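Local coordinates for platelet inhibitor (PDB 4TPV), which inhibits platelet aggregation and adhesion to fibrinogen and collagen, possibly by binding platelet integrins, at residues Phe30-Lys35 with Gln172-Ile177; Lys51-Ala56 with Ala123-Ser128. One frame throughout, in Å; residues are numbered along the deposited sequence.

Contact 1: Phe30-Lys35 with Gln172-Ile177; sequences FARNYK and QNLLCI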
loop_
_atom_site.group_PDB
_atom_site.type_symbol
_atom_site.label_atom_id
_atom_site.label_comp_id
_atom_site.label_asym_id
_atom_site.label_seq_id
_atom_site.Cartn_x
_atom_site.Cartn_y
_atom_site.Cartn_z
ATOM N N PHE A 30 9.593 -7.645 1.558
ATOM C CA PHE A 30 8.809 -8.512 2.419
ATOM C C PHE A 30 8.661 -9.904 1.811
ATOM O O PHE A 30 8.818 -10.914 2.511
ATOM C CB PHE A 30 7.434 -7.901 2.684
ATOM C CG PHE A 30 6.751 -8.497 3.872
ATOM C CD1 PHE A 30 5.967 -9.623 3.741
ATOM C CD2 PHE A 30 6.900 -7.923 5.117
ATOM C CE1 PHE A 30 5.328 -10.165 4.846
ATOM C CE2 PHE A 30 6.268 -8.451 6.219
ATOM C CZ PHE A 30 5.493 -9.577 6.089
ATOM N N ALA A 31 8.401 -9.986 0.509
ATOM C CA ALA A 31 8.185 -11.284 -0.137
ATOM C C ALA A 31 9.431 -12.169 -0.087
ATOM O O ALA A 31 9.329 -13.385 0.099
ATOM C CB ALA A 31 7.739 -11.092 -1.611
ATOM N N ARG A 32 10.593 -11.561 -0.281
ATOM C CA ARG A 32 11.834 -12.321 -0.261
ATOM C C ARG A 32 12.198 -12.744 1.155
ATOM O O ARG A 32 12.665 -13.865 1.359
ATOM C CB ARG A 32 12.977 -11.518 -0.892
ATOM C CG ARG A 32 14.311 -12.295 -0.944
ATOM C CD ARG A 32 14.287 -13.402 -2.028
ATOM N NE ARG A 32 14.456 -12.889 -3.382
ATOM C CZ ARG A 32 14.219 -13.588 -4.488
ATOM N NH1 ARG A 32 13.800 -14.845 -4.406
ATOM N NH2 ARG A 32 14.395 -13.030 -5.683
ATOM N N ASN A 33 11.973 -11.871 2.136
ATOM C CA ASN A 33 12.445 -12.174 3.490
ATOM C C ASN A 33 11.475 -13.057 4.271
ATOM O O ASN A 33 11.896 -13.838 5.125
ATOM C CB ASN A 33 12.736 -10.867 4.244
ATOM C CG ASN A 33 14.033 -10.219 3.787
ATOM O OD1 ASN A 33 15.110 -10.513 4.320
ATOM N ND2 ASN A 33 13.945 -9.355 2.777
ATOM N N TYR A 34 10.181 -12.958 3.975
ATOM C CA TYR A 34 9.185 -13.802 4.648
ATOM C C TYR A 34 8.713 -14.975 3.794
ATOM O O TYR A 34 7.971 -15.827 4.279
ATOM C CB TYR A 34 7.967 -12.957 5.088
ATOM C CG TYR A 34 8.282 -12.016 6.231
ATOM C CD1 TYR A 34 8.871 -10.787 5.998
ATOM C CD2 TYR A 34 8.015 -12.372 7.547
ATOM C CE1 TYR A 34 9.200 -9.934 7.033
ATOM C CE2 TYR A 34 8.320 -11.510 8.597
ATOM C CZ TYR A 34 8.918 -10.306 8.340
ATOM O OH TYR A 34 9.225 -9.475 9.396
ATOM N N LYS A 35 9.133 -15.013 2.527
ATOM C CA LYS A 35 8.774 -16.099 1.613
ATOM C C LYS A 35 7.263 -16.142 1.395
ATOM O O LYS A 35 6.560 -17.039 1.868
ATOM C CB LYS A 35 9.285 -17.451 2.126
ATOM C CG LYS A 35 10.786 -17.483 2.385
ATOM C CD LYS A 35 11.565 -17.030 1.160
ATOM C CE LYS A 35 13.075 -17.003 1.440
ATOM N NZ LYS A 35 13.828 -16.206 0.417
ATOM N N GLN A 172 11.886 -8.407 -9.635
ATOM C CA GLN A 172 12.796 -9.505 -9.296
ATOM C C GLN A 172 12.085 -10.857 -9.235
ATOM O O GLN A 172 12.522 -11.769 -8.532
ATOM C CB GLN A 172 13.519 -9.214 -7.964
ATOM C CG GLN A 172 14.322 -7.893 -7.955
ATOM C CD GLN A 172 13.434 -6.641 -7.695
ATOM O OE1 GLN A 172 12.680 -6.592 -6.719
ATOM N NE2 GLN A 172 13.538 -5.635 -8.563
ATOM N N ASN A 173 11.022 -11.002 -10.023
ATOM C CA ASN A 173 10.214 -12.217 -10.006
ATOM C C ASN A 173 9.763 -12.619 -8.599
ATOM O O ASN A 173 9.686 -13.815 -8.273
ATOM C CB ASN A 173 10.975 -13.356 -10.678
ATOM C CG ASN A 173 11.142 -13.119 -12.158
ATOM O OD1 ASN A 173 12.248 -12.877 -12.634
ATOM N ND2 ASN A 173 10.032 -13.146 -12.894
ATOM N N LEU A 174 9.412 -11.611 -7.809
ATOM C CA LEU A 174 8.935 -11.812 -6.451
ATOM C C LEU A 174 7.452 -11.533 -6.330
ATOM O O LEU A 174 6.800 -12.042 -5.411
ATOM C CB LEU A 174 9.686 -10.906 -5.472
ATOM C CG LEU A 174 11.140 -11.296 -5.196
ATOM C CD1 LEU A 174 11.853 -10.171 -4.467
ATOM C CD2 LEU A 174 11.192 -12.602 -4.397
ATOM N N LEU A 175 6.929 -10.713 -7.250
ATOM C CA LEU A 175 5.551 -10.222 -7.183
ATOM C C LEU A 175 4.721 -10.709 -8.370
ATOM O O LEU A 175 5.260 -11.128 -9.387
ATOM C CB LEU A 175 5.538 -8.685 -7.124
ATOM C CG LEU A 175 6.428 -8.007 -6.072
ATOM C CD1 LEU A 175 6.217 -6.495 -6.061
ATOM C CD2 LEU A 175 6.205 -8.612 -4.685
ATOM N N CYS A 176 3.404 -10.672 -8.213
ATOM C CA CYS A 176 2.487 -11.110 -9.272
ATOM C C CYS A 176 1.875 -9.918 -9.962
ATOM O O CYS A 176 1.353 -9.037 -9.303
ATOM C CB CYS A 176 1.361 -11.963 -8.705
ATOM S SG CYS A 176 1.877 -13.390 -7.739
ATOM N N ILE A 177 1.893 -9.905 -11.295
ATOM C CA ILE A 177 1.326 -8.773 -12.053
ATOM C C ILE A 177 0.215 -9.210 -13.012
ATOM O O ILE A 177 0.262 -10.294 -13.582
ATOM C CB ILE A 177 2.443 -8.050 -12.846
ATOM C CG1 ILE A 177 1.940 -6.747 -13.474
ATOM C CG2 ILE A 177 3.077 -8.969 -13.895
ATOM C CD1 ILE A 177 1.586 -5.679 -12.475
#
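Two consecutive residues with left-handed helical backbone angles, Gln172 (phi 56°) and Asn173 (phi 52°), make the turn that sets Leu174 against the helix. Leu174 carries the contact: its CG stands anti to the carbonyl carbon, and its CD2 branch lies over one face of the Arg32 guanidinium. Arg32 leaves the helix with CG anti to its backbone N (chi1 -178°), then bends at both chi2 and chi3, which turns that face to Leu174. The two side chains cross at about a right angle, and the aliphatic root of the arginine joins in, with Arg32 CB 4.0 Å from Leu174 CD1. Gln172 O comes obliquely to within 3.6 Å of Arg32 NH2 without forming a hydrogen bond. Deeper in, Ala31 points at the loop and presents its methyl to two leucines: Ala31 CB is 4.3 Å from Leu174 CB and 4.2 Å from Leu175 CD2. One turn back along helix 13-34, Leu174 also touches Ala28, and Leu175 reaches Asn24, so both leucines rest on the helix. Lys35, the first residue to leave helical angles, has positive phi; its side chain curls back so that Lys35 NZ donates to Arg32 O at 2.8 Å, in the carbonyl plane. Beyond the leucines Cys176 is bonded to Cys158, and the chain pairs with strand 166-167. This small disulfide-bonded C-terminal module, resting on the end of helix 13-34, resembles the cysteine-rich extension that follows the CAP domain in CRISP proteins.

Contact 2: Lys51-Ala56 with Ala123-Ser128; sequences KAYKSA and AVVDCS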
loop_
_atom_site.group_PDB
_atom_site.type_symbol
_atom_site.label_atom_id
_atom_site.label_comp_id
_atom_site.label_asym_id
_atom_site.label_seq_id
_atom_site.Cartn_x
_atom_site.Cartn_y
_atom_site.Cartn_z
ATOM N N LYS A 51 -10.894 8.398 -3.450
ATOM C CA LYS A 51 -11.411 7.873 -2.186
ATOM C C LYS A 51 -10.540 8.362 -1.026
ATOM O O LYS A 51 -11.040 8.755 0.046
ATOM C CB LYS A 51 -11.453 6.340 -2.225
ATOM C CG LYS A 51 -12.154 5.674 -1.046
ATOM C CD LYS A 51 -12.097 4.158 -1.199
ATOM C CE LYS A 51 -12.753 3.460 -0.011
ATOM N NZ LYS A 51 -12.444 1.999 0.016
ATOM N N ALA A 52 -9.238 8.361 -1.260
ATOM C CA ALA A 52 -8.305 8.820 -0.237
ATOM C C ALA A 52 -8.487 10.304 0.075
ATOM O O ALA A 52 -8.420 10.699 1.247
ATOM C CB ALA A 52 -6.856 8.528 -0.670
ATOM N N TYR A 53 -8.728 11.133 -0.953
ATOM C CA TYR A 53 -8.957 12.561 -0.715
ATOM C C TYR A 53 -10.264 12.791 0.038
ATOM O O TYR A 53 -10.310 13.571 0.987
ATOM C CB TYR A 53 -8.930 13.374 -2.035
ATOM C CG TYR A 53 -7.549 13.895 -2.295
ATOM C CD1 TYR A 53 -7.084 15.034 -1.641
ATOM C CD2 TYR A 53 -6.670 13.204 -3.106
ATOM C CE1 TYR A 53 -5.790 15.491 -1.817
ATOM C CE2 TYR A 53 -5.361 13.645 -3.284
ATOM C CZ TYR A 53 -4.929 14.800 -2.640
ATOM O OH TYR A 53 -3.647 15.254 -2.806
ATOM N N LYS A 54 -11.323 12.110 -0.370
ATOM C CA LYS A 54 -12.607 12.308 0.266
ATOM C C LYS A 54 -12.517 11.946 1.747
ATOM O O LYS A 54 -13.151 12.588 2.591
ATOM C CB LYS A 54 -13.687 11.490 -0.448
ATOM C CG LYS A 54 -14.146 12.124 -1.779
ATOM C CD LYS A 54 -14.894 13.437 -1.547
ATOM C CE LYS A 54 -15.414 14.087 -2.851
ATOM N NZ LYS A 54 -14.376 14.766 -3.685
ATOM N N SER A 55 -11.696 10.948 2.061
ATOM C CA SER A 55 -11.518 10.518 3.447
ATOM C C SER A 55 -10.555 11.437 4.197
ATOM O O SER A 55 -10.807 11.824 5.347
ATOM C CB SER A 55 -11.006 9.080 3.512
ATOM O OG SER A 55 -10.800 8.715 4.863
ATOM N N ALA A 56 -9.448 11.787 3.546
ATOM C CA ALA A 56 -8.446 12.667 4.158
ATOM C C ALA A 56 -9.029 13.998 4.601
ATOM O O ALA A 56 -8.649 14.524 5.632
ATOM C CB ALA A 56 -7.295 12.918 3.194
ATOM N N ALA A 123 -3.425 10.591 -0.812
ATOM C CA ALA A 123 -3.876 11.971 -0.689
ATOM C C ALA A 123 -3.021 12.685 0.355
ATOM O O ALA A 123 -2.583 12.081 1.341
ATOM C CB ALA A 123 -5.359 12.023 -0.301
ATOM N N VAL A 124 -2.752 13.957 0.115
ATOM C CA VAL A 124 -1.978 14.779 1.031
ATOM C C VAL A 124 -2.785 16.034 1.317
ATOM O O VAL A 124 -3.135 16.763 0.386
ATOM C CB VAL A 124 -0.611 15.133 0.429
ATOM C CG1 VAL A 124 0.146 16.072 1.361
ATOM C CG2 VAL A 124 0.197 13.859 0.162
ATOM N N VAL A 125 -3.104 16.294 2.586
ATOM C CA VAL A 125 -3.947 17.435 2.920
ATOM C C VAL A 125 -3.437 18.107 4.182
ATOM O O VAL A 125 -2.713 17.487 4.953
ATOM C CB VAL A 125 -5.410 17.031 3.137
ATOM C CG1 VAL A 125 -5.995 16.356 1.888
ATOM C CG2 VAL A 125 -5.531 16.120 4.331
ATOM N N ASP A 126 -3.795 19.371 4.379
ATOM C CA ASP A 126 -3.481 20.046 5.630
ATOM C C ASP A 126 -4.677 20.042 6.566
ATOM O O ASP A 126 -5.782 20.411 6.178
ATOM C CB ASP A 126 -3.042 21.497 5.386
ATOM C CG ASP A 126 -2.662 22.220 6.685
ATOM O OD1 ASP A 126 -1.557 21.953 7.196
ATOM O OD2 ASP A 126 -3.456 23.048 7.186
ATOM N N CYS A 127 -4.438 19.649 7.809
ATOM C CA CYS A 127 -5.457 19.738 8.841
ATOM C C CYS A 127 -4.916 20.545 9.995
ATOM O O CYS A 127 -4.069 20.050 10.744
ATOM C CB CYS A 127 -5.859 18.355 9.326
ATOM S SG CYS A 127 -6.565 17.306 8.052
ATOM N N SER A 128 -5.355 21.795 10.096
ATOM C CA SER A 128 -5.017 22.648 11.234
ATOM C C SER A 128 -3.512 22.712 11.463
ATOM O O SER A 128 -3.043 22.687 12.600
ATOM C CB SER A 128 -5.729 22.147 12.496
ATOM O OG SER A 128 -6.081 23.222 13.348
HETATM O O HOH W 1 -3.422 17.871 -2.388
#
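Packing is tightest where Ala123 meets helix 51-56, and it slackens as strand 123-127 runs on toward solvent. The Ala123 methyl stands over the centre of the Tyr53 ring in a CH-pi contact, with Ala123 CB 3.3 Å from the centroid of the Tyr53 ring and almost on the ring normal. The same methyl touches Ala52 CB at 3.8 Å and Ala56 CB at 4.1 Å, so one small side chain meets three helix residues. The tyrosine chi1, -93°, is off the staggered value, and with it the ring lies over Ala123. Its hydroxyl reaches past Ala123 to the backbone, where Val124 N donates to Tyr53 OH almost straight (173°) but weakly, at 3.3 Å. A water bridges the same two residues: it is bonded to Tyr53 OH at 2.7 Å and donates to Val124 O. Arg8 adds a cation-pi contact to the ring.

The looser side is the far end of the strand, from the partly exposed Val125 on. Val125 still points at the helix: its CG1 is wedged between Tyr53 and Ala56, 3.8 Å from Tyr53 CE1, while its CG2, in the crowded position between N and the carbonyl carbon, lies 3.8 Å from Ala56 CB. After it the contact thins to Cys127 SG, 4.2 Å from Ala56 O, and the disulfide of Cys127 goes to Cys59. On the next strand, Ala52 touches Gln136 and Ala56 touches Val134. A helix laid nearly parallel to a strand (22°), its alanines against the sheet, belongs to the alpha-beta-alpha sandwich of the CAP fold.

Overall arrangement
Contact 2 is nested along the chain inside the loop closed by contact 1: the order is 30-35, 51-56, 123-128, 172-177. Their centres lie 31 Å apart, on opposite sides of the chain's centre, and even their nearest atoms are about 20 Å apart, so the two do not touch. They use different elements. Contact 2, within the CAP domain itself, packs helix 46-56 on strand 119-127 of the mixed four-stranded sheet; contact 1 rests the C-terminal region, with its own two-stranded sheet, against the end of helix 13-34. Each has a disulfide cysteine, Cys127 in contact 2 and Cys176 in contact 1.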